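PDB 4Q0Q: L-Ribose isomerase from Acinetobacter, which probably interconverts L-ribose and L-ribulose as a cobalt-binding aldose-ketose isomerase, here holding alpha-L-ribulofuranose at the metal. Local coordinates for residues 102-107 against 215-220; 115-120 against 243-248; 121-126 against 190-195. All blocks are in the same frame, centred on the assembly; numbering follows the deposited sequence.

Contact 1 of 3, residues 102-107 against 215-220; sequences CDKLMI and EVSTYS. With RUU (alpha-L-ribulofuranose), chain C.
The carboxylate of Glu215 is the flat group at which Lys104, Met106 and the bound ribulofuranose converge. Its OE1 lies 3.0 Å from C1 of the sugar, and on the same oxygen Met106 CE rests at 3.6 Å. C1 comes to the edge, close to the carboxylate plane, whereas Met106 SD stands well off one face, the side toward which O3 and Lys104 NZ also lie. Glu215 OE2 accepts a weak hydrogen bond from O3 and stands 2.7 Å from Lys104 NZ; that salt bridge is modelled with some doubt, because the ammonium is placed too near Cys102 SG. Glu215 reaches the sugar with CG anti to its backbone N (chi1 175°) and the chain straight beyond, whereas Lys104 bends twice and runs obliquely across it.

Both side chains leave the same face of an antiparallel ladder. Hydrogen-bonded pairs Cys102-Ser217 and Lys104-Glu215 flank the non-hydrogen-bonded pair Asp103-Val216, with Ser217 N to Cys102 O at 2.8 Å. Ser217 OG donates a hydrogen bond to Thr218 O, 2.9 Å away. On the reverse face Asp103 bonds Tyr38 and forms a salt bridge with Lys190 of the second subunit, while its OD2 touches Val216 CG2.

A carboxylate oxygen held this near C1, beside the C1-C2 unit that an aldose-ketose isomerase must rearrange, is consistent with a part for Glu215 in proton transfer, although the geometry establishes proximity alone.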
loop_
_atom_site.group_PDB
_atom_site.type_symbol
_atom_site.label_atom_id
_atom_site.label_comp_id
_atom_site.label_asym_id
_atom_site.label_seq_id
_atom_site.Cartn_x
_atom_site.Cartn_y
_atom_site.Cartn_z
ATOM N N CYS A 102 5.118 -14.784 -17.659
ATOM C CA CYS A 102 4.975 -15.342 -16.319
ATOM C C CYS A 102 5.135 -14.249 -15.260
ATOM O O CYS A 102 6.130 -13.519 -15.253
ATOM C CB CYS A 102 6.015 -16.450 -16.092
ATOM S SG CYS A 102 5.832 -17.377 -14.531
ATOM N N ASP A 103 4.145 -14.141 -14.374
ATOM C CA ASP A 103 4.153 -13.146 -13.298
ATOM C C ASP A 103 3.973 -13.899 -11.984
ATOM O O ASP A 103 3.071 -14.722 -11.859
ATOM C CB ASP A 103 2.986 -12.164 -13.483
ATOM C CG ASP A 103 3.158 -10.881 -12.687
ATOM O OD1 ASP A 103 3.544 -10.953 -11.505
ATOM O OD2 ASP A 103 2.893 -9.789 -13.248
ATOM N N LYS A 104 4.833 -13.641 -11.010
ATOM C CA LYS A 104 4.707 -14.315 -9.734
ATOM C C LYS A 104 5.314 -13.493 -8.613
ATOM O O LYS A 104 6.183 -12.652 -8.840
ATOM C CB LYS A 104 5.371 -15.696 -9.784
ATOM C CG LYS A 104 6.893 -15.673 -9.776
ATOM C CD LYS A 104 7.471 -16.290 -11.050
ATOM C CE LYS A 104 7.116 -15.459 -12.277
ATOM N NZ LYS A 104 7.713 -15.994 -13.540
ATOM N N LEU A 105 4.827 -13.730 -7.399
ATOM C CA LEU A 105 5.328 -13.041 -6.228
ATOM C C LEU A 105 6.199 -14.052 -5.490
ATOM O O LEU A 105 5.771 -15.181 -5.244
ATOM C CB LEU A 105 4.173 -12.604 -5.332
ATOM C CG LEU A 105 4.594 -11.649 -4.220
ATOM C CD1 LEU A 105 5.046 -10.330 -4.850
ATOM C CD2 LEU A 105 3.436 -11.425 -3.248
ATOM N N MET A 106 7.420 -13.655 -5.156
ATOM C CA MET A 106 8.325 -14.549 -4.455
ATOM C C MET A 106 8.611 -14.006 -3.065
ATOM O O MET A 106 8.895 -12.822 -2.892
ATOM C CB MET A 106 9.621 -14.717 -5.260
ATOM C CG MET A 106 9.371 -15.231 -6.684
ATOM S SD MET A 106 10.875 -15.643 -7.622
ATOM C CE MET A 106 11.595 -14.031 -7.820
ATOM N N ILE A 107 8.506 -14.875 -2.067
ATOM C CA ILE A 107 8.751 -14.466 -0.699
ATOM C C ILE A 107 9.835 -15.335 -0.082
ATOM O O ILE A 107 9.711 -16.557 -0.014
ATOM C CB ILE A 107 7.453 -14.536 0.140
ATOM C CG1 ILE A 107 6.378 -13.674 -0.531
ATOM C CG2 ILE A 107 7.723 -14.051 1.572
ATOM C CD1 ILE A 107 5.066 -13.625 0.209
ATOM N N GLU A 215 8.445 -11.194 -9.887
ATOM C CA GLU A 215 9.207 -11.591 -11.052
ATOM C C GLU A 215 8.304 -11.524 -12.276
ATOM O O GLU A 215 7.170 -12.010 -12.256
ATOM C CB GLU A 215 9.733 -13.016 -10.908
ATOM C CG GLU A 215 10.431 -13.510 -12.159
ATOM C CD GLU A 215 10.890 -14.942 -12.041
ATOM O OE1 GLU A 215 11.819 -15.195 -11.246
ATOM O OE2 GLU A 215 10.321 -15.813 -12.735
ATOM N N VAL A 216 8.801 -10.890 -13.327
ATOM C CA VAL A 216 8.076 -10.804 -14.587
ATOM C C VAL A 216 9.048 -11.442 -15.569
ATOM O O VAL A 216 10.153 -10.934 -15.775
ATOM C CB VAL A 216 7.781 -9.344 -14.998
ATOM C CG1 VAL A 216 7.301 -9.306 -16.439
ATOM C CG2 VAL A 216 6.702 -8.751 -14.090
ATOM N N SER A 217 8.644 -12.556 -16.168
ATOM C CA SER A 217 9.536 -13.267 -17.067
ATOM C C SER A 217 8.810 -13.977 -18.190
ATOM O O SER A 217 7.588 -13.887 -18.304
ATOM C CB SER A 217 10.307 -14.305 -16.268
ATOM O OG SER A 217 9.449 -15.372 -15.910
ATOM N N THR A 218 9.574 -14.687 -19.021
ATOM C CA THR A 218 8.977 -15.450 -20.104
ATOM C C THR A 218 8.402 -16.714 -19.456
ATOM O O THR A 218 8.557 -16.920 -18.251
ATOM C CB THR A 218 10.011 -15.805 -21.224
ATOM O OG1 THR A 218 11.117 -16.532 -20.676
ATOM C CG2 THR A 218 10.519 -14.543 -21.901
ATOM N N TYR A 219 7.744 -17.550 -20.251
ATOM C CA TYR A 219 7.094 -18.760 -19.759
ATOM C C TYR A 219 7.935 -19.674 -18.873
ATOM O O TYR A 219 9.100 -19.936 -19.150
ATOM C CB TYR A 219 6.552 -19.565 -20.940
ATOM C CG TYR A 219 5.537 -20.604 -20.545
ATOM C CD1 TYR A 219 4.210 -20.250 -20.297
ATOM C CD2 TYR A 219 5.896 -21.948 -20.428
ATOM C CE1 TYR A 219 3.260 -21.210 -19.947
ATOM C CE2 TYR A 219 4.956 -22.914 -20.080
ATOM C CZ TYR A 219 3.640 -22.539 -19.844
ATOM O OH TYR A 219 2.700 -23.493 -19.531
ATOM N N SER A 220 7.315 -20.178 -17.811
ATOM C CA SER A 220 8.000 -21.063 -16.880
ATOM C C SER A 220 7.610 -22.530 -17.111
ATOM O O SER A 220 6.484 -22.937 -16.836
ATOM C CB SER A 220 7.674 -20.635 -15.449
ATOM O OG SER A 220 8.407 -21.399 -14.512
HETATM C C1 RUU C . 13.558 -17.268 -9.896
HETATM O O1 RUU C . 14.922 -17.175 -10.289
HETATM C C2 RUU C . 12.995 -18.632 -10.224
HETATM O O2 RUU C . 13.148 -18.902 -11.611
HETATM C C3 RUU C . 11.544 -18.848 -9.822
HETATM O O3 RUU C . 10.686 -18.550 -10.911
HETATM C C4 RUU C . 11.514 -20.353 -9.532
HETATM O O4 RUU C . 11.362 -21.059 -10.757
HETATM C C5 RUU C . 12.905 -20.634 -8.975
HETATM O O5 RUU C . 13.761 -19.603 -9.497
#

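Contact 2 of 3, residues 115-120 against 243-248; sequences PPHHHG and NDFVSD. With CO (cobalt (II) ion), chain B; NCO (cobalt hexammine(III)), chain K; RUU (alpha-L-ribulofuranose), chain C.
His117 and His119, backed by Phe245 and Asn243 of the facing segment, bind the cobalt ion through their NE2 atoms at 2.3 and 2.2 Å. Sugar O1 and O2, Glu124 and His199 complete six ligands.

The second shell sets the imidazoles. His117 ND1 donates to Pro115 O at 2.7 Å, with the acceptor close to the ring plane and an N-H...O angle of 165°, which fixes the ring's rotation and leaves NE2 directed at the metal. Its CB sits over a face of the Phe245 ring, 3.8 Å from the centroid and 26° off the normal, a CH-pi contact; Pro115 CG touches CE1 of the same phenyl. His119 ND1 is bonded to Asp242 O, and Asn243 OD1 comes to the edge of this imidazole, 3.0 Å from CE1. Asn243 ND2 in turn holds Glu222, itself a partner of the sugar.

Further out, His118 N and O pair with Asp244 O and N, and a water spans His118 ND1 and Asp244 O. Pro116 O accepts from Val246 N at 3.1 Å. Cobalt hexammine, bound outside the active site, is gripped by Asp244 OD1 and Phe245 O.

Two histidines separated by one residue, followed by a glutamate ligand and a distant third histidine, mark the metal site of a cupin beta-barrel; segment 243-248 adds the edge strand beside it.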
loop_
_atom_site.group_PDB
_atom_site.type_symbol
_atom_site.label_atom_id
_atom_site.label_comp_id
_atom_site.label_asym_id
_atom_site.label_seq_id
_atom_site.Cartn_x
_atom_site.Cartn_y
_atom_site.Cartn_z
ATOM N N PRO A 115 18.036 -21.013 -4.469
ATOM C CA PRO A 115 19.305 -21.624 -4.892
ATOM C C PRO A 115 19.795 -21.484 -6.335
ATOM O O PRO A 115 19.015 -21.284 -7.261
ATOM C CB PRO A 115 19.109 -23.084 -4.506
ATOM C CG PRO A 115 17.669 -23.289 -4.860
ATOM C CD PRO A 115 17.009 -22.054 -4.273
ATOM N N PRO A 116 21.121 -21.621 -6.534
ATOM C CA PRO A 116 21.795 -21.530 -7.834
ATOM C C PRO A 116 21.159 -22.383 -8.925
ATOM O O PRO A 116 20.943 -23.582 -8.748
ATOM C CB PRO A 116 23.214 -21.987 -7.512
ATOM C CG PRO A 116 23.425 -21.441 -6.140
ATOM C CD PRO A 116 22.108 -21.800 -5.454
ATOM N N HIS A 117 20.870 -21.756 -10.061
ATOM C CA HIS A 117 20.265 -22.452 -11.186
ATOM C C HIS A 117 20.271 -21.540 -12.398
ATOM O O HIS A 117 20.565 -20.353 -12.286
ATOM C CB HIS A 117 18.812 -22.840 -10.868
ATOM C CG HIS A 117 17.882 -21.667 -10.746
ATOM N ND1 HIS A 117 17.857 -20.845 -9.640
ATOM C CD2 HIS A 117 16.965 -21.164 -11.607
ATOM C CE1 HIS A 117 16.965 -19.887 -9.824
ATOM N NE2 HIS A 117 16.410 -20.058 -11.011
ATOM N N HIS A 118 19.961 -22.101 -13.560
ATOM C CA HIS A 118 19.881 -21.306 -14.768
ATOM C C HIS A 118 18.757 -21.869 -15.618
ATOM O O HIS A 118 18.286 -22.980 -15.384
ATOM C CB HIS A 118 21.217 -21.303 -15.537
ATOM C CG HIS A 118 21.457 -22.524 -16.369
ATOM N ND1 HIS A 118 22.022 -23.674 -15.862
ATOM C CD2 HIS A 118 21.199 -22.774 -17.674
ATOM C CE1 HIS A 118 22.102 -24.581 -16.818
ATOM N NE2 HIS A 118 21.609 -24.061 -17.928
ATOM N N HIS A 119 18.304 -21.083 -16.585
ATOM C CA HIS A 119 17.240 -21.508 -17.469
ATOM C C HIS A 119 17.768 -21.447 -18.898
ATOM O O HIS A 119 18.505 -20.527 -19.257
ATOM C CB HIS A 119 16.034 -20.575 -17.337
ATOM C CG HIS A 119 15.548 -20.412 -15.934
ATOM N ND1 HIS A 119 14.984 -21.445 -15.216
ATOM C CD2 HIS A 119 15.551 -19.340 -15.108
ATOM C CE1 HIS A 119 14.660 -21.016 -14.010
ATOM N NE2 HIS A 119 14.993 -19.741 -13.918
ATOM N N GLY A 120 17.391 -22.428 -19.709
ATOM C CA GLY A 120 17.832 -22.421 -21.087
ATOM C C GLY A 120 16.930 -21.548 -21.937
ATOM O O GLY A 120 17.377 -20.953 -22.917
ATOM N N ASN A 243 14.329 -25.811 -15.739
ATOM C CA ASN A 243 15.105 -25.438 -14.563
ATOM C C ASN A 243 16.294 -26.369 -14.434
ATOM O O ASN A 243 16.155 -27.587 -14.544
ATOM C CB ASN A 243 14.276 -25.535 -13.285
ATOM C CG ASN A 243 13.113 -24.574 -13.269
ATOM O OD1 ASN A 243 13.117 -23.570 -13.979
ATOM N ND2 ASN A 243 12.112 -24.868 -12.444
ATOM N N ASP A 244 17.467 -25.794 -14.209
ATOM C CA ASP A 244 18.671 -26.591 -14.044
ATOM C C ASP A 244 19.399 -26.092 -12.804
ATOM O O ASP A 244 20.187 -25.147 -12.867
ATOM C CB ASP A 244 19.577 -26.463 -15.271
ATOM C CG ASP A 244 20.725 -27.455 -15.254
ATOM O OD1 ASP A 244 21.032 -27.996 -14.171
ATOM O OD2 ASP A 244 21.332 -27.685 -16.323
ATOM N N PHE A 245 19.117 -26.724 -11.671
ATOM C CA PHE A 245 19.754 -26.344 -10.419
ATOM C C PHE A 245 21.133 -26.986 -10.294
ATOM O O PHE A 245 21.312 -28.166 -10.620
ATOM C CB PHE A 245 18.864 -26.756 -9.242
ATOM C CG PHE A 245 17.617 -25.927 -9.112
ATOM C CD1 PHE A 245 17.615 -24.764 -8.346
ATOM C CD2 PHE A 245 16.456 -26.283 -9.797
ATOM C CE1 PHE A 245 16.470 -23.961 -8.264
ATOM C CE2 PHE A 245 15.308 -25.489 -9.722
ATOM C CZ PHE A 245 15.317 -24.325 -8.955
ATOM N N VAL A 246 22.106 -26.200 -9.838
ATOM C CA VAL A 246 23.469 -26.685 -9.657
ATOM C C VAL A 246 23.464 -27.854 -8.679
ATOM O O VAL A 246 24.223 -28.811 -8.830
ATOM C CB VAL A 246 24.388 -25.576 -9.106
ATOM C CG1 VAL A 246 25.782 -26.133 -8.846
ATOM C CG2 VAL A 246 24.453 -24.418 -10.094
ATOM N N SER A 247 22.604 -27.769 -7.672
ATOM C CA SER A 247 22.484 -28.824 -6.679
ATOM C C SER A 247 21.389 -29.797 -7.115
ATOM O O SER A 247 20.240 -29.399 -7.316
ATOM C CB SER A 247 22.136 -28.217 -5.321
ATOM O OG SER A 247 21.867 -29.231 -4.372
ATOM N N ASP A 248 21.745 -31.069 -7.266
ATOM C CA ASP A 248 20.780 -32.079 -7.696
ATOM C C ASP A 248 19.562 -32.174 -6.781
ATOM O O ASP A 248 18.431 -32.309 -7.256
ATOM C CB ASP A 248 21.444 -33.456 -7.796
ATOM C CG ASP A 248 22.621 -33.468 -8.749
ATOM O OD1 ASP A 248 23.732 -33.079 -8.327
ATOM O OD2 ASP A 248 22.436 -33.855 -9.924
HETATM CO CO CO B . 15.316 -18.394 -12.207
HETATM CO CO NCO K . 23.286 -30.854 -12.597
HETATM N N1 NCO K . 21.686 -30.703 -13.425
HETATM N N2 NCO K . 23.109 -32.657 -12.605
HETATM N N3 NCO K . 23.455 -29.047 -12.597
HETATM N N4 NCO K . 22.465 -30.788 -10.986
HETATM N N5 NCO K . 24.112 -30.923 -14.197
HETATM N N6 NCO K . 24.884 -31.010 -11.765
HETATM C C1 RUU C . 13.558 -17.268 -9.896
HETATM O O1 RUU C . 14.922 -17.175 -10.289
HETATM C C2 RUU C . 12.995 -18.632 -10.224
HETATM O O2 RUU C . 13.148 -18.902 -11.611
HETATM C C3 RUU C . 11.544 -18.848 -9.822
HETATM O O3 RUU C . 10.686 -18.550 -10.911
HETATM C C4 RUU C . 11.514 -20.353 -9.532
HETATM O O4 RUU C . 11.362 -21.059 -10.757
HETATM C C5 RUU C . 12.905 -20.634 -8.975
HETATM O O5 RUU C . 13.761 -19.603 -9.497
HETATM O O HOH W 1 21.054 -25.477 -6.755
HETATM O O HOH W 2 22.738 -24.720 -13.615
#

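Contact 3 of 3, residues 121-126 against 190-195; sequences RKTESY and KFVMHR. With CO (cobalt (II) ion), chain B; RUU (alpha-L-ribulofuranose), chain C.
Glu124, the carboxylate that closes the first metal-binding motif of the cupin barrel, begins the strand that pairs with Met193 at one edge of the six-stranded sheet. The ladder is antiparallel: Glu124-Met193 and Tyr126-Phe191 are hydrogen-bonded pairs, Ser125-Val192 the non-hydrogen-bonded one between them. Met193 N to Glu124 O, at 2.7 Å, is a nearly straight bond.

Glu124 lies alongside Met193 and sends OE2 to the cobalt at 2.1 Å. Its first torsion, 26°, falls well short of a staggered position, while the chain beyond CG is extended, a mild strain that accompanies the reach to the metal. The other oxygen, OE1, accepts from Tyr126 OH at 2.6 Å, on the anti side and 31° out of the carboxylate plane, so the phenol supports the metal ligand from the second shell. The phenol is itself backed by the second strand, for Met193 CB packs on its OH at 3.5 Å and Phe191 presents a ring edge to Tyr126 CD2. From the preceding loop, Lys122 NZ donates to sugar O2 at 2.9 Å and to O3, adding positive charge that would favour negative charge on these oxygens.

Lys190 NZ pairs with Glu127 of its own chain and with Asp103 of the second subunit, and a water joins it to Ser125 OG, which is also hydrogen-bonded to Val216 O on the neighbouring strand. At the opposite end of the contact, Arg195 curls back over the loop. Its NH1 bonds to Ala84 O and Asp86 O of the second subunit, tying the metal loop to the interface. Thr123 OG1 sits over the centre of its guanidinium, 3.5 Å above the plane, and also accepts from Arg195 N; within that plane Arg195 NE meets Arg121 O at 2.6 Å and 177°.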
loop_
_atom_site.group_PDB
_atom_site.type_symbol
_atom_site.label_atom_id
_atom_site.label_comp_id
_atom_site.label_asym_id
_atom_site.label_seq_id
_atom_site.Cartn_x
_atom_site.Cartn_y
_atom_site.Cartn_z
ATOM N N ARG A 121 15.659 -21.444 -21.550
ATOM C CA ARG A 121 14.697 -20.660 -22.324
ATOM C C ARG A 121 14.152 -19.405 -21.641
ATOM O O ARG A 121 13.912 -18.384 -22.293
ATOM C CB ARG A 121 13.520 -21.559 -22.707
ATOM C CG ARG A 121 13.938 -22.931 -23.220
ATOM C CD ARG A 121 12.757 -23.889 -23.243
ATOM N NE ARG A 121 13.118 -25.219 -23.733
ATOM C CZ ARG A 121 13.919 -26.070 -23.097
ATOM N NH1 ARG A 121 14.461 -25.744 -21.928
ATOM N NH2 ARG A 121 14.174 -27.257 -23.631
ATOM N N LYS A 122 13.974 -19.481 -20.326
ATOM C CA LYS A 122 13.395 -18.382 -19.554
ATOM C C LYS A 122 14.274 -17.209 -19.125
ATOM O O LYS A 122 15.285 -17.383 -18.445
ATOM C CB LYS A 122 12.714 -18.951 -18.303
ATOM C CG LYS A 122 11.979 -17.914 -17.457
ATOM C CD LYS A 122 11.217 -18.551 -16.295
ATOM C CE LYS A 122 12.009 -18.494 -14.994
ATOM N NZ LYS A 122 11.308 -19.221 -13.888
ATOM N N THR A 123 13.860 -16.008 -19.520
ATOM C CA THR A 123 14.535 -14.780 -19.118
ATOM C C THR A 123 13.601 -14.142 -18.070
ATOM O O THR A 123 12.380 -14.114 -18.254
ATOM C CB THR A 123 14.723 -13.820 -20.316
ATOM O OG1 THR A 123 15.814 -14.276 -21.126
ATOM C CG2 THR A 123 15.023 -12.398 -19.832
ATOM N N GLU A 124 14.168 -13.665 -16.967
ATOM C CA GLU A 124 13.372 -13.059 -15.905
ATOM C C GLU A 124 13.811 -11.643 -15.546
ATOM O O GLU A 124 14.871 -11.181 -15.968
ATOM C CB GLU A 124 13.392 -13.946 -14.640
ATOM C CG GLU A 124 14.625 -14.833 -14.489
ATOM C CD GLU A 124 14.604 -15.737 -13.250
ATOM O OE1 GLU A 124 14.890 -15.257 -12.133
ATOM O OE2 GLU A 124 14.306 -16.936 -13.396
ATOM N N SER A 125 12.966 -10.951 -14.787
ATOM C CA SER A 125 13.256 -9.595 -14.326
ATOM C C SER A 125 12.750 -9.505 -12.891
ATOM O O SER A 125 11.801 -10.197 -12.528
ATOM C CB SER A 125 12.546 -8.553 -15.193
ATOM O OG SER A 125 11.145 -8.598 -15.015
ATOM N N TYR A 126 13.369 -8.647 -12.083
ATOM C CA TYR A 126 12.982 -8.499 -10.684
ATOM C C TYR A 126 12.561 -7.096 -10.284
ATOM O O TYR A 126 13.135 -6.099 -10.729
ATOM C CB TYR A 126 14.129 -8.921 -9.756
ATOM C CG TYR A 126 14.824 -10.196 -10.154
ATOM C CD1 TYR A 126 14.100 -11.355 -10.416
ATOM C CD2 TYR A 126 16.214 -10.241 -10.277
ATOM C CE1 TYR A 126 14.743 -12.535 -10.796
ATOM C CE2 TYR A 126 16.867 -11.407 -10.651
ATOM C CZ TYR A 126 16.127 -12.552 -10.910
ATOM O OH TYR A 126 16.775 -13.708 -11.277
ATOM N N LYS A 190 13.999 -1.906 -13.055
ATOM C CA LYS A 190 13.780 -3.347 -13.191
ATOM C C LYS A 190 15.133 -3.998 -13.490
ATOM O O LYS A 190 15.920 -3.453 -14.255
ATOM C CB LYS A 190 12.821 -3.624 -14.350
ATOM C CG LYS A 190 11.364 -3.277 -14.087
ATOM C CD LYS A 190 10.648 -4.411 -13.372
ATOM C CE LYS A 190 9.141 -4.282 -13.518
ATOM N NZ LYS A 190 8.383 -5.368 -12.826
ATOM N N PHE A 191 15.406 -5.152 -12.893
ATOM C CA PHE A 191 16.670 -5.838 -13.133
ATOM C C PHE A 191 16.428 -7.098 -13.966
ATOM O O PHE A 191 15.653 -7.966 -13.574
ATOM C CB PHE A 191 17.329 -6.224 -11.804
ATOM C CG PHE A 191 18.731 -6.751 -11.956
ATOM C CD1 PHE A 191 19.794 -5.882 -12.187
ATOM C CD2 PHE A 191 18.988 -8.118 -11.883
ATOM C CE1 PHE A 191 21.098 -6.373 -12.346
ATOM C CE2 PHE A 191 20.281 -8.616 -12.041
ATOM C CZ PHE A 191 21.338 -7.741 -12.273
ATOM N N VAL A 192 17.103 -7.203 -15.106
ATOM C CA VAL A 192 16.936 -8.350 -15.997
ATOM C C VAL A 192 17.966 -9.482 -15.816
ATOM O O VAL A 192 19.168 -9.246 -15.727
ATOM C CB VAL A 192 16.953 -7.878 -17.485
ATOM C CG1 VAL A 192 16.903 -9.070 -18.438
ATOM C CG2 VAL A 192 15.769 -6.951 -17.744
ATOM N N MET A 193 17.472 -10.713 -15.750
ATOM C CA MET A 193 18.332 -11.887 -15.628
ATOM C C MET A 193 18.112 -12.691 -16.903
ATOM O O MET A 193 17.129 -13.429 -17.031
ATOM C CB MET A 193 17.959 -12.730 -14.399
ATOM C CG MET A 193 18.867 -13.951 -14.162
ATOM S SD MET A 193 20.633 -13.554 -13.927
ATOM C CE MET A 193 20.589 -12.612 -12.421
ATOM N N HIS A 194 19.019 -12.522 -17.862
ATOM C CA HIS A 194 18.902 -13.221 -19.136
ATOM C C HIS A 194 18.985 -14.726 -18.977
ATOM O O HIS A 194 19.629 -15.237 -18.055
ATOM C CB HIS A 194 19.990 -12.756 -20.108
ATOM C CG HIS A 194 19.790 -11.361 -20.613
ATOM N ND1 HIS A 194 18.662 -10.976 -21.307
ATOM C CD2 HIS A 194 20.568 -10.258 -20.515
ATOM C CE1 HIS A 194 18.753 -9.694 -21.612
ATOM N NE2 HIS A 194 19.900 -9.233 -21.144
ATOM N N ARG A 195 18.312 -15.423 -19.883
ATOM C CA ARG A 195 18.306 -16.874 -19.900
ATOM C C ARG A 195 19.755 -17.335 -20.072
ATOM O O ARG A 195 20.591 -16.602 -20.599
ATOM C CB ARG A 195 17.454 -17.376 -21.071
ATOM C CG ARG A 195 17.911 -16.848 -22.430
ATOM C CD ARG A 195 17.083 -17.427 -23.562
ATOM N NE ARG A 195 15.702 -16.957 -23.556
ATOM C CZ ARG A 195 15.281 -15.863 -24.180
ATOM N NH1 ARG A 195 16.138 -15.119 -24.864
ATOM N NH2 ARG A 195 13.999 -15.522 -24.132
HETATM CO CO CO B . 15.316 -18.394 -12.207
HETATM C C1 RUU C . 13.558 -17.268 -9.896
HETATM O O1 RUU C . 14.922 -17.175 -10.289
HETATM C C2 RUU C . 12.995 -18.632 -10.224
HETATM O O2 RUU C . 13.148 -18.902 -11.611
HETATM C C3 RUU C . 11.544 -18.848 -9.822
HETATM O O3 RUU C . 10.686 -18.550 -10.911
HETATM C C4 RUU C . 11.514 -20.353 -9.532
HETATM O O4 RUU C . 11.362 -21.059 -10.757
HETATM C C5 RUU C . 12.905 -20.634 -8.975
HETATM O O5 RUU C . 13.761 -19.603 -9.497
HETATM O O HOH W 3 16.999 -16.388 -16.554
HETATM O O HOH W 4 17.124 -12.706 -22.802
HETATM O O HOH W 5 9.866 -7.479 -12.360
#

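How the contacts relate
All three contacts reach the same ribulofuranose, and contacts 2 and 3 share the cobalt, to which His119 NE2 and Glu124 OE2 come as ligands 2.9 Å apart. Contacts 1 and 3 are the closest pair, with centres about 9 Å apart, because strands 211-217 and 124-130 are neighbours in one sheet; Ser125 OG lies 2.6 Å from Val216 O, a probable hydrogen bond. Contact 2 belongs to the other sheet, its centre about 16 Å from that of contact 1 and 14 Å from that of contact 3. The sugar therefore lies between sheets, metal-bound through contacts 2 and 3 and met at C1 from contact 1. Contacts 1 and 3 also touch the second subunit.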